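Local coordinates for protein prolyl-tRNA synthetase (Naegleria fowleri, PDB 6UYH) that binds the inhibitor halofuginone together with an ATP analogue and probably charges tRNA with proline, using ATP to activate the amino acid, at residues 78-81 and 82-86; 192-195 and 196-200; 476-479 and 480-484. All coordinates share one frame; numbering follows the deposited sequence.

Contact 1: 78-81 and 82-86; sequences LFVT and KRALE
Thr81 O accepts from Leu85 N at 3.0 Å, the first turn of helix 82-85, where strand 79-81 leads into the helix. Thr81 occupies the N-cap position, and its side chain supplies the cap: OG1 takes the backbone N of Ala84 at 3.1 Å with an N-H...O angle of 157°. The hydroxyl reaches forward over the helix start because OG1 sits between the backbone N and the carbonyl carbon (chi1 59°), which turns CG2 away from the carbonyl carbon. The cap gives the Ala84 N-H, in the first turn of the helix, a side-chain acceptor. Thr81 OG1 is also 3.3 Å from Ala84 CB. The same OG1 is hydrogen-bonded to Asp40 OD2 of the second subunit, so one hydroxyl serves both the helix start and the dimer interface.

Val80 supplies the apolar half. Its two methyls divide the work: CG2 lies 3.8 Å from Ala84 CB, while CG1 is directed at Leu85, the two side chains crossing at about a right angle. Thr122 of helix 121-131 touches both of them, and Val80 is bound through its backbone to Ala115 of strand 108-116, the middle strand of a three-stranded antiparallel sheet. The side chain of Leu85 comes within about 4 Å of the bound halofuginone, so this strand-to-helix junction borders the inhibitor site. On the valine side, Leu85 is met at CD1, 4.0 Å from Val80 CG1.

Contact 2: 192-195 and 196-200; sequences KRVY and EELLA
Arg193 and Glu197 form an i to i+4 salt bridge on the last turns of helix 177-198 in the class II catalytic core. The arginine grips side-on: NE meets Glu197 OE1 at 3.0 Å from above the carboxylate plane, while NH2 meets the syn lone pair of Glu197 OE2 at 3.1 Å. A bend at chi3 (61°) turns the guanidinium so that its NE/NH2 edge meets the carboxylate, the two planes 50° apart. A water extends the charged cluster, accepting from Lys192 NZ and donating to Glu197 OE1. Glu196 OE1 stays 4.5 Å from Lys192 NZ, beyond a salt bridge, while Glu196 OE2 pairs with Arg410.

Among the backbone bonds, the regular i to i+4 pattern of Glu196 N to Lys192 O (2.8 Å) changes at Val194 O, which accepts from both Leu198 N and Leu199 N. The latter belongs to a wider pi-type turn, after which Ala200 leaves helical geometry.

Apolar side chains pack on two helices: Val194 on Val58 and Phe61 of helix 49-67, Leu199 on Thr275 and Met279 of helix 274-283. Tyr195, whose OH bonds to Gly236 O of the ATP-analogue pocket, is met obliquely, Tyr195 CD2 lying 3.9 Å from Leu199 CD1.

Contact 3: 476-479 and 480-484; sequences LCVP and LDQSS
Gln482 folds back onto the end of strand 474-479, where Val478 and Pro479 receive it. From CB, which stays clear of the strand, Gln482 CG is set anti to its own carbonyl carbon (chi1 -55°) and comes to 3.5 Å from Pro479 O. The chain then bends sharply at chi2 (-111°), laying the side chain across the proline at about a right angle. Gln482 CD passes Pro479 O at 3.8 Å as the amide turns its nitrogen inward. Gln482 NE2 donates to Pro479 O at 3.1 Å and also to Trp506 O of strand 505-512, its stronger partner. The bond to Pro479 is nearly straight, with an N-H...O angle of 166°, and is directed onto a lone pair in the carbonyl plane; the oxygen also lies almost exactly in the plane of the glutamine amide, so the bond is coplanar at both ends.

Gln482 NE2 also lies 3.5 Å from Val478 CG1 and 3.7 Å from Pro479 CD, on opposite sides of the amide plane. Its two bonds tie the turn to strand 505-512 as well as to the chain just before it, which fixes the rotation of the amide.

Further along, Asp481 OD1 takes two donors from one residue, the backbone N of Ser483 at 3.0 Å and the hydroxyl Ser483 OG at 2.7 Å. The hydroxyl uses the syn lone pair; the N-H comes on the anti side, tilted from the carboxylate plane. Leu480, leaving the strand, rests on Phe185 and Leu188 of helix 177-198. The arrangement is a strand exit in the C-terminal prolyl-tRNA synthetase domain: a glutamine side chain closes back on the strand's last carbonyl, and an Asx turn at Asp481 follows.

Overall arrangement
The contacts follow one another along the chain in the order 1, 2, 3. Contact 1 stands apart, at strand 79-81 and helix 82-85 beside the halofuginone site and the second subunit; its centre lies about 35 Å from that of contact 2 and 37 Å from that of contact 3. Contacts 2 and 3 are closer, about 19 Å between centres and about 9 Å between nearest atoms. Contact 2 lies in the catalytic core and contact 3 in the C-terminal domain, yet Leu480 packs on helix 177-198, which carries contact 2, and strand 474-479 pairs with strand 204-207. The C-terminal domain is thus joined directly to the core that holds the ATP analogue.

Contact 1: 78-81 and 82-86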
ATOM      1  N   LEU A  78      12.736  -1.847  -3.004  1.00 14.21           N
ATOM      2  CA  LEU A  78      12.882  -3.024  -2.151  1.00 12.21           C
ATOM      3  C   LEU A  78      14.333  -3.472  -2.057  1.00 15.40           C
ATOM      4  O   LEU A  78      14.738  -4.060  -1.052  1.00 18.69           O
ATOM      5  CB  LEU A  78      12.033  -4.177  -2.727  1.00 15.95           C
ATOM      6  CG  LEU A  78      12.221  -5.585  -2.150  1.00 18.16           C
ATOM      7  CD1 LEU A  78      11.688  -5.670  -0.722  1.00 20.64           C
ATOM      8  CD2 LEU A  78      11.536  -6.614  -3.050  1.00 23.43           C
ATOM      9  N   PHE A  79      15.114  -3.234  -3.102  1.00 16.81           N
ATOM     10  CA  PHE A  79      16.475  -3.744  -3.171  1.00 18.70           C
ATOM     11  C   PHE A  79      17.456  -2.708  -2.664  1.00 19.36           C
ATOM     12  O   PHE A  79      17.274  -1.505  -2.870  1.00 17.18           O
ATOM     13  CB  PHE A  79      16.844  -4.117  -4.604  1.00 16.67           C
ATOM     14  CG  PHE A  79      16.030  -5.239  -5.159  1.00 20.31           C
ATOM     15  CD1 PHE A  79      16.000  -6.471  -4.515  1.00 23.15           C
ATOM     16  CD2 PHE A  79      15.299  -5.077  -6.323  1.00 27.63           C
ATOM     17  CE1 PHE A  79      15.250  -7.522  -5.026  1.00 27.59           C
ATOM     18  CE2 PHE A  79      14.546  -6.118  -6.836  1.00 30.19           C
ATOM     19  CZ  PHE A  79      14.521  -7.339  -6.193  1.00 29.38           C
ATOM     20  N   VAL A  80      18.531  -3.190  -2.045  1.00 16.36           N
ATOM     21  CA  VAL A  80      19.597  -2.318  -1.567  1.00 16.84           C
ATOM     22  C   VAL A  80      20.926  -2.999  -1.855  1.00 17.37           C
ATOM     23  O   VAL A  80      21.051  -4.223  -1.726  1.00 20.34           O
ATOM     24  CB  VAL A  80      19.416  -1.971  -0.066  1.00 17.53           C
ATOM     25  CG1 VAL A  80      19.390  -3.241   0.814  1.00 20.82           C
ATOM     26  CG2 VAL A  80      20.503  -0.998   0.413  1.00 16.49           C
ATOM     27  N   THR A  81      21.914  -2.210  -2.280  1.00 17.27           N
ATOM     28  CA  THR A  81      23.224  -2.780  -2.571  1.00 18.47           C
ATOM     29  C   THR A  81      23.985  -3.098  -1.288  1.00 19.29           C
ATOM     30  O   THR A  81      23.729  -2.544  -0.213  1.00 20.09           O
ATOM     31  CB  THR A  81      24.082  -1.848  -3.436  1.00 21.27           C
ATOM     32  OG1 THR A  81      24.275  -0.590  -2.769  1.00 22.41           O
ATOM     33  CG2 THR A  81      23.439  -1.622  -4.820  1.00 18.80           C
ATOM     34  N   LYS A  82      24.934  -4.024  -1.421  1.00 20.13           N
ATOM     35  CA  LYS A  82      25.861  -4.299  -0.328  1.00 22.64           C
ATOM     36  C   LYS A  82      26.617  -3.035   0.063  1.00 24.69           C
ATOM     37  O   LYS A  82      26.773  -2.734   1.254  1.00 25.30           O
ATOM     38  CB  LYS A  82      26.828  -5.406  -0.752  1.00 23.09           C
ATOM     39  CG  LYS A  82      27.647  -6.002   0.396  1.00 30.95           C
ATOM     40  CD  LYS A  82      28.513  -7.176  -0.071  1.00 37.52           C
ATOM     41  CE  LYS A  82      29.503  -6.761  -1.139  1.00 44.21           C
ATOM     42  NZ  LYS A  82      30.482  -7.853  -1.440  1.00 48.97           N
ATOM     43  N   ARG A  83      27.059  -2.261  -0.935  1.00 25.46           N
ATOM     44  CA  ARG A  83      27.796  -1.023  -0.684  1.00 27.97           C
ATOM     45  C   ARG A  83      26.986  -0.065   0.186  1.00 27.44           C
ATOM     46  O   ARG A  83      27.500   0.490   1.168  1.00 27.46           O
ATOM     47  CB  ARG A  83      28.175  -0.382  -2.026  1.00 30.71           C
ATOM     48  CG  ARG A  83      28.474   1.116  -2.021  1.00 31.66           C
ATOM     49  CD  ARG A  83      29.840   1.462  -1.479  1.00 35.70           C
ATOM     50  NE  ARG A  83      30.849   0.508  -1.911  1.00 41.67           N
ATOM     51  CZ  ARG A  83      32.128   0.556  -1.548  1.00 45.69           C
ATOM     52  NH1 ARG A  83      32.562   1.529  -0.747  1.00 34.62           N
ATOM     53  NH2 ARG A  83      32.972  -0.373  -1.988  1.00 44.03           N
ATOM     54  N   ALA A  84      25.709   0.127  -0.155  1.00 22.93           N
ATOM     55  CA  ALA A  84      24.855   1.030   0.607  1.00 23.35           C
ATOM     56  C   ALA A  84      24.617   0.497   2.010  1.00 26.45           C
ATOM     57  O   ALA A  84      24.766   1.223   2.999  1.00 25.23           O
ATOM     58  CB  ALA A  84      23.518   1.225  -0.116  1.00 20.19           C
ATOM     59  N   LEU A  85      24.237  -0.775   2.107  1.00 24.01           N
ATOM     60  CA  LEU A  85      23.941  -1.377   3.399  1.00 30.45           C
ATOM     61  C   LEU A  85      25.124  -1.266   4.348  1.00 30.34           C
ATOM     62  O   LEU A  85      24.952  -0.925   5.523  1.00 34.25           O
ATOM     63  CB  LEU A  85      23.545  -2.834   3.188  1.00 37.20           C
ATOM     64  CG  LEU A  85      22.554  -3.527   4.107  1.00 36.26           C
ATOM     65  CD1 LEU A  85      21.311  -2.683   4.323  1.00 25.90           C
ATOM     66  CD2 LEU A  85      22.214  -4.876   3.468  1.00 27.42           C
ATOM     67  N   GLU A  86      26.336  -1.544   3.856  1.00 23.77           N
ATOM     68  CA  GLU A  86      27.535  -1.536   4.686  1.00 30.06           C
ATOM     69  C   GLU A  86      28.056  -0.134   4.974  1.00 31.92           C
ATOM     70  O   GLU A  86      29.072  -0.002   5.661  1.00 34.04           O
ATOM     71  CB  GLU A  86      28.638  -2.374   4.031  1.00 35.52           C
ATOM     72  CG  GLU A  86      28.325  -3.863   3.975  1.00 41.05           C
ATOM     73  CD  GLU A  86      29.468  -4.684   3.398  1.00 46.93           C
ATOM     74  OE1 GLU A  86      30.427  -4.087   2.859  1.00 48.96           O
ATOM     75  OE2 GLU A  86      29.406  -5.929   3.486  1.00 47.44           O
TER

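Contact 2: 192-195 and 196-200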
ATOM      1  N   LYS A 192       0.709   6.371  20.291  1.00 20.25           N
ATOM      2  CA  LYS A 192      -0.202   6.163  21.413  1.00 17.76           C
ATOM      3  C   LYS A 192      -1.657   6.254  20.953  1.00 21.78           C
ATOM      4  O   LYS A 192      -2.498   5.447  21.359  1.00 20.41           O
ATOM      5  CB  LYS A 192       0.092   7.181  22.519  1.00 20.92           C
ATOM      6  CG  LYS A 192      -0.909   7.212  23.679  1.00 28.01           C
ATOM      7  CD  LYS A 192      -1.966   8.274  23.440  1.00 31.60           C
ATOM      8  CE  LYS A 192      -2.605   8.761  24.727  1.00 30.55           C
ATOM      9  NZ  LYS A 192      -3.470   9.930  24.403  1.00 34.80           N
ATOM     10  N   ARG A 193      -1.971   7.224  20.085  1.00 20.67           N
ATOM     11  CA  ARG A 193      -3.351   7.363  19.622  1.00 19.46           C
ATOM     12  C   ARG A 193      -3.783   6.185  18.751  1.00 21.22           C
ATOM     13  O   ARG A 193      -4.945   5.767  18.812  1.00 21.48           O
ATOM     14  CB  ARG A 193      -3.525   8.680  18.872  1.00 19.42           C
ATOM     15  CG  ARG A 193      -3.296   9.895  19.766  1.00 23.83           C
ATOM     16  CD  ARG A 193      -3.561  11.180  19.002  1.00 29.98           C
ATOM     17  NE  ARG A 193      -4.940  11.229  18.535  1.00 29.76           N
ATOM     18  CZ  ARG A 193      -5.358  11.959  17.508  1.00 33.18           C
ATOM     19  NH1 ARG A 193      -4.500  12.718  16.835  1.00 29.71           N
ATOM     20  NH2 ARG A 193      -6.631  11.924  17.152  1.00 34.31           N
ATOM     21  N   VAL A 194      -2.886   5.649  17.917  1.00 19.61           N
ATOM     22  CA  VAL A 194      -3.241   4.453  17.147  1.00 20.07           C
ATOM     23  C   VAL A 194      -3.645   3.328  18.091  1.00 20.60           C
ATOM     24  O   VAL A 194      -4.716   2.730  17.954  1.00 21.80           O
ATOM     25  CB  VAL A 194      -2.083   4.008  16.235  1.00 17.99           C
ATOM     26  CG1 VAL A 194      -2.390   2.604  15.636  1.00 17.92           C
ATOM     27  CG2 VAL A 194      -1.841   5.027  15.106  1.00 15.97           C
ATOM     28  N   TYR A 195      -2.791   3.024  19.066  1.00 16.74           N
ATOM     29  CA  TYR A 195      -3.104   1.924  19.968  1.00 16.51           C
ATOM     30  C   TYR A 195      -4.372   2.207  20.768  1.00 20.98           C
ATOM     31  O   TYR A 195      -5.275   1.366  20.832  1.00 21.16           O
ATOM     32  CB  TYR A 195      -1.924   1.655  20.890  1.00 17.73           C
ATOM     33  CG  TYR A 195      -0.905   0.746  20.266  1.00 20.06           C
ATOM     34  CD1 TYR A 195       0.304   1.239  19.775  1.00 18.15           C
ATOM     35  CD2 TYR A 195      -1.168  -0.618  20.131  1.00 16.27           C
ATOM     36  CE1 TYR A 195       1.241   0.383  19.200  1.00 19.48           C
ATOM     37  CE2 TYR A 195      -0.249  -1.471  19.555  1.00 18.93           C
ATOM     38  CZ  TYR A 195       0.954  -0.970  19.094  1.00 19.68           C
ATOM     39  OH  TYR A 195       1.858  -1.839  18.521  1.00 19.60           O
ATOM     40  N   GLU A 196      -4.479   3.402  21.354  1.00 19.17           N
ATOM     41  CA  GLU A 196      -5.570   3.641  22.303  1.00 21.43           C
ATOM     42  C   GLU A 196      -6.878   3.979  21.589  1.00 25.45           C
ATOM     43  O   GLU A 196      -7.927   3.420  21.918  1.00 24.38           O
ATOM     44  CB  GLU A 196      -5.176   4.735  23.295  1.00 22.17           C
ATOM     45  CG  GLU A 196      -3.995   4.278  24.202  1.00 20.76           C
ATOM     46  CD  GLU A 196      -3.930   4.966  25.547  1.00 26.43           C
ATOM     47  OE1 GLU A 196      -4.765   5.851  25.824  1.00 27.83           O
ATOM     48  OE2 GLU A 196      -3.029   4.608  26.336  1.00 24.55           O
ATOM     49  N   GLU A 197      -6.833   4.866  20.590  1.00 21.83           N
ATOM     50  CA  GLU A 197      -8.068   5.336  19.959  1.00 24.77           C
ATOM     51  C   GLU A 197      -8.584   4.387  18.877  1.00 26.56           C
ATOM     52  O   GLU A 197      -9.796   4.312  18.664  1.00 27.26           O
ATOM     53  CB  GLU A 197      -7.868   6.737  19.372  1.00 24.96           C
ATOM     54  CG  GLU A 197      -7.637   7.813  20.431  1.00 25.01           C
ATOM     55  CD  GLU A 197      -7.299   9.186  19.847  1.00 33.30           C
ATOM     56  OE1 GLU A 197      -6.693   9.996  20.579  1.00 34.99           O
ATOM     57  OE2 GLU A 197      -7.627   9.461  18.666  1.00 35.03           O
ATOM     58  N   LEU A 198      -7.712   3.653  18.188  1.00 22.92           N
ATOM     59  CA  LEU A 198      -8.150   2.693  17.179  0.61 18.92           C
ATOM     60  C   LEU A 198      -8.250   1.271  17.718  1.00 23.84           C
ATOM     61  O   LEU A 198      -9.248   0.582  17.471  1.00 22.83           O
ATOM     62  CB  LEU A 198      -7.203   2.707  15.968  0.61 18.95           C
ATOM     63  CG  LEU A 198      -7.226   3.967  15.103  0.61 21.16           C
ATOM     64  CD1 LEU A 198      -6.308   3.793  13.904  0.61 22.02           C
ATOM     65  CD2 LEU A 198      -8.649   4.265  14.666  0.61 23.98           C
ATOM     66  N   LEU A 199      -7.223   0.810  18.433  1.00 23.51           N
ATOM     67  CA  LEU A 199      -7.113  -0.586  18.858  1.00 17.60           C
ATOM     68  C   LEU A 199      -7.545  -0.831  20.298  1.00 20.27           C
ATOM     69  O   LEU A 199      -7.573  -1.996  20.723  1.00 18.87           O
ATOM     70  CB  LEU A 199      -5.667  -1.073  18.670  1.00 15.93           C
ATOM     71  CG  LEU A 199      -5.098  -0.833  17.259  1.00 18.00           C
ATOM     72  CD1 LEU A 199      -3.659  -1.312  17.154  1.00 18.54           C
ATOM     73  CD2 LEU A 199      -5.964  -1.488  16.177  1.00 18.31           C
ATOM     74  N   ALA A 200      -7.873   0.227  21.048  1.00 18.08           N
ATOM     75  CA  ALA A 200      -8.266   0.137  22.458  1.00 18.85           C
ATOM     76  C   ALA A 200      -7.211  -0.585  23.298  1.00 21.08           C
ATOM     77  O   ALA A 200      -7.535  -1.316  24.234  1.00 20.12           O
ATOM     78  CB  ALA A 200      -9.640  -0.527  22.608  1.00 23.60           C
TER
HETATM   79  O   HOH W   1      -5.487   8.919  22.701  1.00 33.19           O

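Contact 3: 476-479 and 480-484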
ATOM      1  N   LEU A 476      12.374  -2.587  29.317  1.00 21.94           N
ATOM      2  CA  LEU A 476      11.276  -2.246  28.426  1.00 21.98           C
ATOM      3  C   LEU A 476      11.351  -0.771  28.048  1.00 23.53           C
ATOM      4  O   LEU A 476      11.485  -0.430  26.870  1.00 24.19           O
ATOM      5  CB  LEU A 476       9.948  -2.611  29.102  1.00 22.18           C
ATOM      6  CG  LEU A 476       9.918  -4.071  29.586  1.00 20.48           C
ATOM      7  CD1 LEU A 476       8.615  -4.366  30.342  1.00 23.90           C
ATOM      8  CD2 LEU A 476      10.143  -5.061  28.428  1.00 22.02           C
ATOM      9  N   CYS A 477      11.362   0.111  29.043  1.00 23.41           N
ATOM     10  CA  CYS A 477      11.612   1.522  28.793  1.00 24.48           C
ATOM     11  C   CYS A 477      11.888   2.191  30.126  1.00 21.31           C
ATOM     12  O   CYS A 477      11.593   1.644  31.190  1.00 19.57           O
ATOM     13  CB  CYS A 477      10.428   2.195  28.109  1.00 22.92           C
ATOM     14  SG  CYS A 477       8.980   2.312  29.172  1.00 24.92           S
ATOM     15  N   VAL A 478      12.450   3.391  30.054  1.00 17.16           N
ATOM     16  CA  VAL A 478      12.445   4.323  31.177  1.00 17.11           C
ATOM     17  C   VAL A 478      11.245   5.248  30.981  1.00 17.20           C
ATOM     18  O   VAL A 478      11.267   6.092  30.058  1.00 17.76           O
ATOM     19  CB  VAL A 478      13.760   5.108  31.260  1.00 19.87           C
ATOM     20  CG1 VAL A 478      13.739   6.048  32.459  1.00 22.39           C
ATOM     21  CG2 VAL A 478      14.946   4.145  31.337  1.00 25.44           C
ATOM     22  N   PRO A 479      10.177   5.102  31.763  1.00 17.36           N
ATOM     23  CA  PRO A 479       8.954   5.878  31.499  1.00 22.98           C
ATOM     24  C   PRO A 479       9.227   7.376  31.443  1.00 25.42           C
ATOM     25  O   PRO A 479       9.963   7.916  32.274  1.00 21.41           O
ATOM     26  CB  PRO A 479       8.053   5.514  32.684  1.00 22.43           C
ATOM     27  CG  PRO A 479       8.487   4.131  33.067  1.00 21.42           C
ATOM     28  CD  PRO A 479       9.992   4.127  32.855  1.00 17.48           C
ATOM     29  N   LEU A 480       8.639   8.046  30.432  1.00 19.77           N
ATOM     30  CA  LEU A 480       8.774   9.498  30.321  1.00 21.81           C
ATOM     31  C   LEU A 480       8.231  10.211  31.550  1.00 24.27           C
ATOM     32  O   LEU A 480       8.837  11.176  32.042  1.00 24.74           O
ATOM     33  CB  LEU A 480       8.044  10.017  29.075  1.00 20.29           C
ATOM     34  CG  LEU A 480       8.446   9.465  27.718  1.00 24.12           C
ATOM     35  CD1 LEU A 480       7.690  10.217  26.639  1.00 22.72           C
ATOM     36  CD2 LEU A 480       9.945   9.598  27.524  1.00 24.11           C
ATOM     37  N   ASP A 481       7.073   9.778  32.040  1.00 21.76           N
ATOM     38  CA  ASP A 481       6.417  10.417  33.178  1.00 19.57           C
ATOM     39  C   ASP A 481       6.799   9.645  34.438  1.00 21.13           C
ATOM     40  O   ASP A 481       6.299   8.545  34.676  1.00 25.57           O
ATOM     41  CB  ASP A 481       4.905  10.434  32.967  1.00 28.45           C
ATOM     42  CG  ASP A 481       4.164  11.204  34.046  1.00 34.86           C
ATOM     43  OD1 ASP A 481       4.786  11.639  35.043  1.00 29.55           O
ATOM     44  OD2 ASP A 481       2.938  11.369  33.890  1.00 37.84           O
ATOM     45  N   GLN A 482       7.702  10.216  35.239  1.00 20.94           N
ATOM     46  CA  GLN A 482       8.128   9.603  36.493  1.00 24.29           C
ATOM     47  C   GLN A 482       7.435  10.213  37.710  1.00 28.30           C
ATOM     48  O   GLN A 482       7.805   9.892  38.848  1.00 28.74           O
ATOM     49  CB  GLN A 482       9.656   9.724  36.649  1.00 21.25           C
ATOM     50  CG  GLN A 482      10.431   9.139  35.467  1.00 24.41           C
ATOM     51  CD  GLN A 482      11.202   7.872  35.814  1.00 25.84           C
ATOM     52  OE1 GLN A 482      11.710   7.727  36.926  1.00 20.41           O
ATOM     53  NE2 GLN A 482      11.288   6.947  34.857  1.00 21.00           N
ATOM     54  N   SER A 483       6.414  11.051  37.499  1.00 25.67           N
ATOM     55  CA  SER A 483       5.904  11.895  38.579  1.00 31.35           C
ATOM     56  C   SER A 483       5.169  11.098  39.649  1.00 29.79           C
ATOM     57  O   SER A 483       5.097  11.545  40.798  1.00 31.96           O
ATOM     58  CB  SER A 483       4.982  12.977  38.015  1.00 29.47           C
ATOM     59  OG  SER A 483       3.829  12.398  37.433  1.00 33.48           O
ATOM     60  N   SER A 484       4.613   9.940  39.312  1.00 31.17           N
ATOM     61  CA  SER A 484       3.858   9.159  40.288  1.00 35.25           C
ATOM     62  C   SER A 484       4.708   8.122  41.011  1.00 36.69           C
ATOM     63  O   SER A 484       4.188   7.417  41.882  1.00 34.83           O
ATOM     64  CB  SER A 484       2.683   8.450  39.612  1.00 33.84           C
ATOM     65  OG  SER A 484       3.137   7.306  38.900  1.00 34.24           O
TER